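Local structure of ATP-dependent Clp protease adapter protein ClpS 2 (Agrobacterium fabrum, 4YJX) at residues V26-D31 against F93-T98; P35-T40 against T53-M58. The protein probably tunes the substrate choice of the ClpAP protease as an adaptor that binds the N-terminal domain of ClpA and here holds a phenylalanine amide. All coordinates share one frame; numbering follows the deposited sequence.

Contact 1: V26-D31 against F93-T98. With NFA (phenylalanine amide), chain F.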
ATOM      1  N   VAL A  26       3.745  -6.384   2.443  1.00 28.88           N
ATOM      2  CA  VAL A  26       2.595  -5.622   1.961  1.00 22.77           C
ATOM      3  C   VAL A  26       3.012  -4.860   0.703  1.00 26.37           C
ATOM      4  O   VAL A  26       3.884  -3.991   0.760  1.00 24.02           O
ATOM      5  CB  VAL A  26       2.066  -4.630   3.018  1.00 28.87           C
ATOM      6  CG1 VAL A  26       0.948  -3.769   2.442  1.00 25.42           C
ATOM      7  CG2 VAL A  26       1.576  -5.369   4.258  1.00 28.81           C
ATOM      8  N   MET A  27       2.387  -5.197  -0.422  1.00 22.47           N
ATOM      9  CA  MET A  27       2.692  -4.572  -1.711  1.00 24.98           C
ATOM     10  C   MET A  27       1.655  -3.529  -2.114  1.00 30.56           C
ATOM     11  O   MET A  27       0.453  -3.767  -2.006  1.00 31.64           O
ATOM     12  CB  MET A  27       2.762  -5.631  -2.815  1.00 29.12           C
ATOM     13  CG  MET A  27       3.679  -6.805  -2.514  1.00 24.65           C
ATOM     14  SD  MET A  27       5.393  -6.321  -2.324  1.00 36.90           S
ATOM     15  CE  MET A  27       5.739  -5.578  -3.912  1.00 25.58           C
ATOM     16  N   LEU A  28       2.134  -2.378  -2.581  1.00 31.61           N
ATOM     17  CA  LEU A  28       1.294  -1.402  -3.265  1.00 25.63           C
ATOM     18  C   LEU A  28       1.352  -1.670  -4.762  1.00 28.67           C
ATOM     19  O   LEU A  28       2.435  -1.737  -5.338  1.00 28.04           O
ATOM     20  CB  LEU A  28       1.753   0.028  -2.967  1.00 30.39           C
ATOM     21  CG  LEU A  28       1.186   1.129  -3.872  1.00 33.41           C
ATOM     22  CD1 LEU A  28      -0.322   1.242  -3.708  1.00 31.81           C
ATOM     23  CD2 LEU A  28       1.857   2.468  -3.600  1.00 34.06           C
ATOM     24  N   LEU A  29       0.188  -1.829  -5.384  1.00 25.87           N
ATOM     25  CA  LEU A  29       0.108  -2.071  -6.817  1.00 27.81           C
ATOM     26  C   LEU A  29      -0.307  -0.806  -7.543  1.00 33.01           C
ATOM     27  O   LEU A  29      -1.157  -0.054  -7.064  1.00 30.64           O
ATOM     28  CB  LEU A  29      -0.882  -3.191  -7.128  1.00 25.71           C
ATOM     29  CG  LEU A  29      -0.694  -4.490  -6.349  1.00 32.45           C
ATOM     30  CD1 LEU A  29      -1.626  -5.544  -6.903  1.00 34.60           C
ATOM     31  CD2 LEU A  29       0.747  -4.953  -6.413  1.00 26.55           C
ATOM     32  N   ASN A  30       0.292  -0.575  -8.704  1.00 28.48           N
ATOM     33  CA  ASN A  30      -0.087   0.557  -9.529  1.00 35.30           C
ATOM     34  C   ASN A  30      -1.433   0.347 -10.203  1.00 30.53           C
ATOM     35  O   ASN A  30      -1.871  -0.778 -10.412  1.00 40.58           O
ATOM     36  CB  ASN A  30       0.970   0.824 -10.596  1.00 36.85           C
ATOM     37  CG  ASN A  30       0.737   2.134 -11.325  1.00 37.55           C
ATOM     38  OD1 ASN A  30       0.530   3.173 -10.701  1.00 39.64           O
ATOM     39  ND2 ASN A  30       0.744   2.086 -12.648  1.00 30.80           N
ATOM     40  N   ASP A  31      -2.089   1.452 -10.522  1.00 30.08           N
ATOM     41  CA  ASP A  31      -3.259   1.441 -11.379  1.00 33.48           C
ATOM     42  C   ASP A  31      -3.322   2.814 -12.041  1.00 32.14           C
ATOM     43  O   ASP A  31      -2.576   3.715 -11.667  1.00 35.13           O
ATOM     44  CB  ASP A  31      -4.542   1.117 -10.593  1.00 34.87           C
ATOM     45  CG  ASP A  31      -4.997   2.254  -9.687  1.00 36.82           C
ATOM     46  OD1 ASP A  31      -5.536   3.256 -10.204  1.00 35.54           O
ATOM     47  OD2 ASP A  31      -4.846   2.130  -8.452  1.00 36.47           O
ATOM     48  N   PHE A  93     -12.062   4.010  -6.199  1.00 39.51           N
ATOM     49  CA  PHE A  93     -10.769   3.773  -6.839  1.00 36.20           C
ATOM     50  C   PHE A  93     -10.420   2.285  -6.863  1.00 35.50           C
ATOM     51  O   PHE A  93     -10.807   1.532  -5.962  1.00 31.36           O
ATOM     52  CB  PHE A  93      -9.660   4.543  -6.113  1.00 36.21           C
ATOM     53  CG  PHE A  93      -9.857   6.029  -6.104  1.00 31.31           C
ATOM     54  CD1 PHE A  93     -10.315   6.689  -7.229  1.00 33.87           C
ATOM     55  CD2 PHE A  93      -9.595   6.764  -4.963  1.00 33.07           C
ATOM     56  CE1 PHE A  93     -10.503   8.057  -7.217  1.00 37.12           C
ATOM     57  CE2 PHE A  93      -9.782   8.134  -4.944  1.00 40.64           C
ATOM     58  CZ  PHE A  93     -10.237   8.780  -6.070  1.00 38.13           C
ATOM     59  N   PRO A  94      -9.672   1.854  -7.891  1.00 37.92           N
ATOM     60  CA  PRO A  94      -9.218   0.460  -7.944  1.00 36.25           C
ATOM     61  C   PRO A  94      -7.949   0.216  -7.122  1.00 31.86           C
ATOM     62  O   PRO A  94      -7.319  -0.822  -7.286  1.00 34.35           O
ATOM     63  CB  PRO A  94      -8.965   0.241  -9.442  1.00 29.29           C
ATOM     64  CG  PRO A  94      -8.561   1.586  -9.948  1.00 32.79           C
ATOM     65  CD  PRO A  94      -9.282   2.607  -9.099  1.00 36.06           C
ATOM     66  N   LEU A  95      -7.584   1.162  -6.259  1.00 35.56           N
ATOM     67  CA  LEU A  95      -6.371   1.046  -5.449  1.00 34.22           C
ATOM     68  C   LEU A  95      -6.284  -0.299  -4.739  1.00 35.26           C
ATOM     69  O   LEU A  95      -7.207  -0.708  -4.029  1.00 32.50           O
ATOM     70  CB  LEU A  95      -6.305   2.172  -4.411  1.00 28.41           C
ATOM     71  CG  LEU A  95      -5.055   2.163  -3.520  1.00 28.40           C
ATOM     72  CD1 LEU A  95      -3.768   2.314  -4.332  1.00 24.70           C
ATOM     73  CD2 LEU A  95      -5.142   3.251  -2.478  1.00 27.43           C
ATOM     74  N   MET A  96      -5.160  -0.978  -4.929  1.00 31.65           N
ATOM     75  CA  MET A  96      -4.989  -2.319  -4.395  1.00 29.46           C
ATOM     76  C   MET A  96      -3.708  -2.464  -3.588  1.00 31.82           C
ATOM     77  O   MET A  96      -2.613  -2.192  -4.080  1.00 32.08           O
ATOM     78  CB  MET A  96      -4.990  -3.340  -5.530  1.00 26.65           C
ATOM     79  CG  MET A  96      -4.999  -4.775  -5.049  1.00 37.86           C
ATOM     80  SD  MET A  96      -6.425  -5.173  -4.020  1.00 37.58           S
ATOM     81  CE  MET A  96      -7.760  -4.592  -5.061  1.00 41.91           C
ATOM     82  N   PHE A  97      -3.867  -2.884  -2.338  1.00 27.93           N
ATOM     83  CA  PHE A  97      -2.751  -3.334  -1.520  1.00 26.08           C
ATOM     84  C   PHE A  97      -2.891  -4.833  -1.328  1.00 32.73           C
ATOM     85  O   PHE A  97      -3.957  -5.318  -0.940  1.00 33.17           O
ATOM     86  CB  PHE A  97      -2.726  -2.640  -0.156  1.00 26.19           C
ATOM     87  CG  PHE A  97      -2.255  -1.212  -0.193  1.00 24.46           C
ATOM     88  CD1 PHE A  97      -0.983  -0.880   0.238  1.00 25.90           C
ATOM     89  CD2 PHE A  97      -3.093  -0.201  -0.635  1.00 27.77           C
ATOM     90  CE1 PHE A  97      -0.553   0.428   0.220  1.00 33.08           C
ATOM     91  CE2 PHE A  97      -2.666   1.114  -0.651  1.00 27.23           C
ATOM     92  CZ  PHE A  97      -1.399   1.429  -0.223  1.00 31.84           C
ATOM     93  N   THR A  98      -1.819  -5.566  -1.596  1.00 30.98           N
ATOM     94  CA  THR A  98      -1.836  -7.013  -1.433  1.00 31.32           C
ATOM     95  C   THR A  98      -0.775  -7.460  -0.435  1.00 27.80           C
ATOM     96  O   THR A  98       0.065  -6.668  -0.004  1.00 27.42           O
ATOM     97  CB  THR A  98      -1.597  -7.731  -2.771  1.00 30.26           C
ATOM     98  OG1 THR A  98      -0.205  -7.684  -3.098  1.00 30.44           O
ATOM     99  CG2 THR A  98      -2.391  -7.079  -3.880  1.00 32.85           C
TER
HETATM  100  N   NFA F 202      -0.420   6.006 -11.539  1.00 56.41           N
HETATM  101  CA  NFA F 202      -1.467   6.592 -10.777  1.00 61.13           C
HETATM  102  C   NFA F 202      -1.936   7.871 -11.429  1.00 74.99           C
HETATM  103  O   NFA F 202      -1.369   8.308 -12.403  1.00 69.96           O
HETATM  104  CB  NFA F 202      -0.948   6.882  -9.382  1.00 44.57           C
HETATM  105  CG  NFA F 202      -0.784   5.622  -8.554  0.80 25.04           C
HETATM  106  CD1 NFA F 202      -1.796   4.743  -8.439  0.80 36.38           C
HETATM  107  CD2 NFA F 202       0.513   5.342  -7.827  0.80 28.94           C
HETATM  108  CE1 NFA F 202      -1.634   3.485  -7.616  0.80 40.01           C
HETATM  109  CE2 NFA F 202       0.654   4.220  -7.091  0.80 34.51           C
HETATM  110  CZ  NFA F 202      -0.481   3.233  -6.975  0.80 41.11           C
HETATM  111  NXT NFA F 202      -3.056   8.557 -10.895  1.00 97.26           N
HETATM  112  O   HOH W   1      -3.777   0.042  -7.358  1.00 24.25           O

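Contact 2: P35-T40 against T53-M58. With NFA (phenylalanine amide), chain F.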
ATOM      1  N   PRO A  35      -5.779   8.713  -7.769  1.00 40.22           N
ATOM      2  CA  PRO A  35      -4.900   9.889  -7.744  1.00 39.50           C
ATOM      3  C   PRO A  35      -3.595   9.649  -6.987  1.00 37.45           C
ATOM      4  O   PRO A  35      -3.600   8.985  -5.953  1.00 33.86           O
ATOM      5  CB  PRO A  35      -5.749  10.946  -7.029  1.00 32.11           C
ATOM      6  CG  PRO A  35      -7.148  10.532  -7.281  1.00 36.31           C
ATOM      7  CD  PRO A  35      -7.141   9.036  -7.302  1.00 35.38           C
ATOM      8  N   ARG A  36      -2.498  10.201  -7.499  1.00 38.01           N
ATOM      9  CA  ARG A  36      -1.189  10.043  -6.877  1.00 30.92           C
ATOM     10  C   ARG A  36      -1.199  10.493  -5.418  1.00 37.00           C
ATOM     11  O   ARG A  36      -0.703   9.786  -4.545  1.00 39.32           O
ATOM     12  CB  ARG A  36      -0.127  10.830  -7.659  1.00 35.53           C
ATOM     13  CG  ARG A  36       0.034  10.366  -9.105  1.00 39.21           C
ATOM     14  CD  ARG A  36       1.152  11.096  -9.842  1.00 43.71           C
ATOM     15  NE  ARG A  36       0.977  12.546  -9.823  1.00 61.76           N
ATOM     16  CZ  ARG A  36       0.096  13.209 -10.568  1.00 72.34           C
ATOM     17  NH1 ARG A  36      -0.712  12.558 -11.398  1.00 70.77           N
ATOM     18  NH2 ARG A  36       0.018  14.529 -10.476  1.00 77.70           N
ATOM     19  N   GLU A  37      -1.769  11.664  -5.152  1.00 41.15           N
ATOM     20  CA  GLU A  37      -1.753  12.209  -3.801  1.00 35.75           C
ATOM     21  C   GLU A  37      -2.657  11.417  -2.860  1.00 37.55           C
ATOM     22  O   GLU A  37      -2.369  11.305  -1.669  1.00 39.16           O
ATOM     23  CB  GLU A  37      -2.165  13.681  -3.809  1.00 33.57           C
ATOM     24  CG  GLU A  37      -2.021  14.365  -2.455  1.00 41.68           C
ATOM     25  CD  GLU A  37      -0.585  14.363  -1.944  1.00 45.81           C
ATOM     26  OE1 GLU A  37       0.343  14.263  -2.773  1.00 44.32           O
ATOM     27  OE2 GLU A  37      -0.380  14.455  -0.716  1.00 49.06           O
ATOM     28  N   PHE A  38      -3.743  10.858  -3.381  1.00 35.51           N
ATOM     29  CA  PHE A  38      -4.599  10.020  -2.553  1.00 28.88           C
ATOM     30  C   PHE A  38      -3.836   8.793  -2.052  1.00 33.31           C
ATOM     31  O   PHE A  38      -3.918   8.438  -0.874  1.00 29.89           O
ATOM     32  CB  PHE A  38      -5.840   9.577  -3.316  1.00 26.99           C
ATOM     33  CG  PHE A  38      -6.752   8.708  -2.506  1.00 28.97           C
ATOM     34  CD1 PHE A  38      -7.651   9.271  -1.607  1.00 32.22           C
ATOM     35  CD2 PHE A  38      -6.700   7.331  -2.623  1.00 26.65           C
ATOM     36  CE1 PHE A  38      -8.488   8.470  -0.852  1.00 31.65           C
ATOM     37  CE2 PHE A  38      -7.535   6.522  -1.872  1.00 26.37           C
ATOM     38  CZ  PHE A  38      -8.431   7.090  -0.985  1.00 28.58           C
ATOM     39  N   VAL A  39      -3.104   8.144  -2.953  1.00 33.71           N
ATOM     40  CA  VAL A  39      -2.288   6.997  -2.582  1.00 31.10           C
ATOM     41  C   VAL A  39      -1.358   7.413  -1.448  1.00 32.53           C
ATOM     42  O   VAL A  39      -1.189   6.692  -0.462  1.00 34.53           O
ATOM     43  CB  VAL A  39      -1.471   6.463  -3.788  1.00 33.98           C
ATOM     44  CG1 VAL A  39      -0.502   5.363  -3.364  1.00 25.77           C
ATOM     45  CG2 VAL A  39      -2.406   5.955  -4.881  1.00 32.68           C
ATOM     46  N   THR A  40      -0.787   8.604  -1.586  1.00 32.04           N
ATOM     47  CA  THR A  40       0.180   9.117  -0.627  1.00 32.44           C
ATOM     48  C   THR A  40      -0.415   9.271   0.771  1.00 33.25           C
ATOM     49  O   THR A  40       0.192   8.838   1.749  1.00 33.93           O
ATOM     50  CB  THR A  40       0.749  10.474  -1.098  1.00 39.63           C
ATOM     51  OG1 THR A  40       1.410  10.294  -2.356  1.00 40.64           O
ATOM     52  CG2 THR A  40       1.744  11.047  -0.087  1.00 39.39           C
ATOM     53  N   THR A  53       8.263  10.280   2.279  1.00 43.83           N
ATOM     54  CA  THR A  53       8.360   8.831   2.150  1.00 46.32           C
ATOM     55  C   THR A  53       7.172   8.266   1.379  1.00 42.36           C
ATOM     56  O   THR A  53       7.333   7.406   0.510  1.00 41.44           O
ATOM     57  CB  THR A  53       8.438   8.159   3.533  1.00 47.93           C
ATOM     58  OG1 THR A  53       9.629   8.582   4.204  1.00 54.15           O
ATOM     59  CG2 THR A  53       8.463   6.660   3.410  1.00 47.23           C
ATOM     60  N   GLY A  54       5.982   8.753   1.711  1.00 39.28           N
ATOM     61  CA  GLY A  54       4.766   8.341   1.038  1.00 38.98           C
ATOM     62  C   GLY A  54       4.804   8.582  -0.460  1.00 37.48           C
ATOM     63  O   GLY A  54       4.427   7.701  -1.241  1.00 33.76           O
ATOM     64  N   ARG A  55       5.253   9.772  -0.861  1.00 31.56           N
ATOM     65  CA  ARG A  55       5.373  10.109  -2.277  1.00 35.28           C
ATOM     66  C   ARG A  55       6.305   9.129  -2.979  1.00 40.72           C
ATOM     67  O   ARG A  55       6.020   8.669  -4.089  1.00 41.81           O
ATOM     68  CB  ARG A  55       5.895  11.542  -2.473  1.00 38.10           C
ATOM     69  CG  ARG A  55       4.973  12.660  -2.005  1.00 58.20           C
ATOM     70  CD  ARG A  55       3.628  12.650  -2.711  1.00 75.40           C
ATOM     71  NE  ARG A  55       3.735  12.850  -4.154  1.00 84.52           N
ATOM     72  CZ  ARG A  55       3.775  14.036  -4.749  1.00 90.75           C
ATOM     73  NH1 ARG A  55       3.729  15.152  -4.031  1.00 94.09           N
ATOM     74  NH2 ARG A  55       3.866  14.109  -6.069  1.00 90.30           N
ATOM     75  N   ARG A  56       7.419   8.810  -2.329  1.00 36.93           N
ATOM     76  CA  ARG A  56       8.446   7.990  -2.957  1.00 45.00           C
ATOM     77  C   ARG A  56       7.964   6.555  -3.164  1.00 42.94           C
ATOM     78  O   ARG A  56       8.221   5.958  -4.206  1.00 43.59           O
ATOM     79  CB  ARG A  56       9.726   8.010  -2.123  1.00 46.98           C
ATOM     80  CG  ARG A  56      10.395   9.374  -2.075  1.00 49.49           C
ATOM     81  CD  ARG A  56      11.596   9.362  -1.159  1.00 60.66           C
ATOM     82  NE  ARG A  56      12.616   8.444  -1.649  1.00 75.36           N
ATOM     83  CZ  ARG A  56      13.689   8.074  -0.959  1.00 87.29           C
ATOM     84  NH1 ARG A  56      13.889   8.536   0.268  1.00 88.10           N
ATOM     85  NH2 ARG A  56      14.557   7.232  -1.499  1.00 95.73           N
ATOM     86  N   VAL A  57       7.260   6.004  -2.178  1.00 38.16           N
ATOM     87  CA  VAL A  57       6.708   4.660  -2.308  1.00 30.98           C
ATOM     88  C   VAL A  57       5.628   4.658  -3.382  1.00 32.77           C
ATOM     89  O   VAL A  57       5.597   3.776  -4.239  1.00 37.06           O
ATOM     90  CB  VAL A  57       6.131   4.144  -0.977  1.00 30.46           C
ATOM     91  CG1 VAL A  57       5.434   2.800  -1.163  1.00 30.20           C
ATOM     92  CG2 VAL A  57       7.233   4.009   0.038  1.00 30.38           C
ATOM     93  N   MET A  58       4.750   5.652  -3.326  1.00 38.32           N
ATOM     94  CA  MET A  58       3.721   5.830  -4.343  1.00 36.71           C
ATOM     95  C   MET A  58       4.342   5.897  -5.731  1.00 38.06           C
ATOM     96  O   MET A  58       3.862   5.259  -6.667  1.00 39.51           O
ATOM     97  CB  MET A  58       2.914   7.099  -4.063  1.00 34.92           C
ATOM     98  CG  MET A  58       1.856   7.431  -5.105  1.00 32.91           C
ATOM     99  SD  MET A  58       2.461   8.345  -6.543  1.00 38.40           S
ATOM    100  CE  MET A  58       3.055   9.853  -5.784  1.00 35.45           C
TER
HETATM  101  N   NFA F 202      -0.420   6.006 -11.539  1.00 56.41           N
HETATM  102  CA  NFA F 202      -1.467   6.592 -10.777  1.00 61.13           C
HETATM  103  C   NFA F 202      -1.936   7.871 -11.429  1.00 74.99           C
HETATM  104  O   NFA F 202      -1.369   8.308 -12.403  1.00 69.96           O
HETATM  105  CB  NFA F 202      -0.948   6.882  -9.382  1.00 44.57           C
HETATM  106  CG  NFA F 202      -0.784   5.622  -8.554  0.80 25.04           C
HETATM  107  CD1 NFA F 202      -1.796   4.743  -8.439  0.80 36.38           C
HETATM  108  CD2 NFA F 202       0.513   5.342  -7.827  0.80 28.94           C
HETATM  109  CE1 NFA F 202      -1.634   3.485  -7.616  0.80 40.01           C
HETATM  110  CE2 NFA F 202       0.654   4.220  -7.091  0.80 34.51           C
HETATM  111  CZ  NFA F 202      -0.481   3.233  -6.975  0.80 41.11           C
HETATM  112  NXT NFA F 202      -3.056   8.557 -10.895  1.00 97.26           N

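Contact 1: V26-D31 against F93-T98
The antiparallel pairing of strands 23-29 and 96-101 in the ClpS sheet joins Met27 to Thr98 and Leu28 to Phe97, then opens into one wall of the pocket that holds the phenylalanine amide. Met27 and Thr98 form a hydrogen-bonded pair: Met27 N gives to Thr98 O at 2.8 Å, and Thr98 N returns a bond to Met27 O at 2.9 Å. Next to it, Leu28 and Phe97 are a non-hydrogen-bonded pair with side chains on the same face. Leu28 CG stands anti to the backbone N (chi1 166°), which helps bring CD1 over one face of the Phe97 ring, 4.0 Å from its centroid and displaced toward the rim, a CH-pi contact. The same methyl meets Leu95 CD1 at 3.7 Å, while Val26 CG1 reaches the ring's edge. On the other face, Leu29 CD1 packs on Thr98 CG2 at 3.5 Å, the two side chains at about a right angle. Where the strands part, a water takes over the bridging: it donates to Leu29 O and Asp31 OD2 and accepts from Met96 N. Asp31 OD1 bonds to the backbone N of Tyr33 and Thr34, fixing the carboxylate beside Pro94. Asn30 OD1 accepts from the ligand N at 3.1 Å, which also makes a weak bond to Asp31 O. Strand 23-29 is central in the sheet, pairing on its other edge with strand 66-73; Phe97 rests on Ala81 and Ala84 of helix 74-89, and Leu28 on Val39 of helix 36-47.

Contact 2: P35-T40 against T53-M58
Met58, on helix 51-64, packs its side chain between the two helices against Arg36, Val39 and Thr40 of helix 36-47. Its CB lies 3.9 Å from Val39 CG1. A chi1 of 177° swings the next carbon away from its own backbone N, and Met58 CG touches both Val39 CG1, at 3.6 Å, and the carbonyl oxygen Arg36 O, at 3.5 Å. Bends at chi2 and chi3 then fold the chain back, so that SD lies 3.8 Å from both Arg36 CB and CD2 of the phenylalanine amide, and CE ends near Arg36 CB and Thr40 OG1. Thr40 OG1 donates to Arg36 O at 3.1 Å from above the carbonyl plane, while Thr40 N reaches the same oxygen from the opposite face. Thr40 CG2 packs against the backbone of Gly54, and the Arg55 side chain crosses Thr40 obliquely, its CD against OG1 and CG2. The Arg55 guanidinium turns one face to Glu37 OE1; its NH1 is 3.7 Å from that oxygen, with the carboxylate plane at 89° to its own. The axes of segments 36-40 and 53-58 run at 120° to each other, and the helices give the ligand apolar flanks, Val39 CG2 and Met58 SD approaching its ring and Arg36 CG its CB. Within the interface, the hydroxyl's polarity is spent inside its own helix, and apolar packing probably carries most of the contact; the long salt bridge has no N-H aimed at the oxygen, so it probably adds a diffuse attraction with little directional hold.

The two contacts form different walls of one pocket, and both touch the phenylalanine amide. Contact 1 lies nearer the centre of the chain and joins strands distant in sequence; contact 2, nested within the loop that contact 1 closes, joins successive helices. Both are partly buried: contact 1 keeps Val26, Met27, Leu28, Leu95 and Phe97 inside, contact 2 Val39, Thr40, Gly54 and Met58, with Arg36 and Glu37 exposed. Backbone hydrogen bonds fix the strand register in the first, whereas the second rests on side-chain packing, with a long salt bridge at its rim. They meet where Leu28 CD2 packs on Val39 CG1 at 3.7 Å, and again where Phe93 stacks edge-to-face with Phe38.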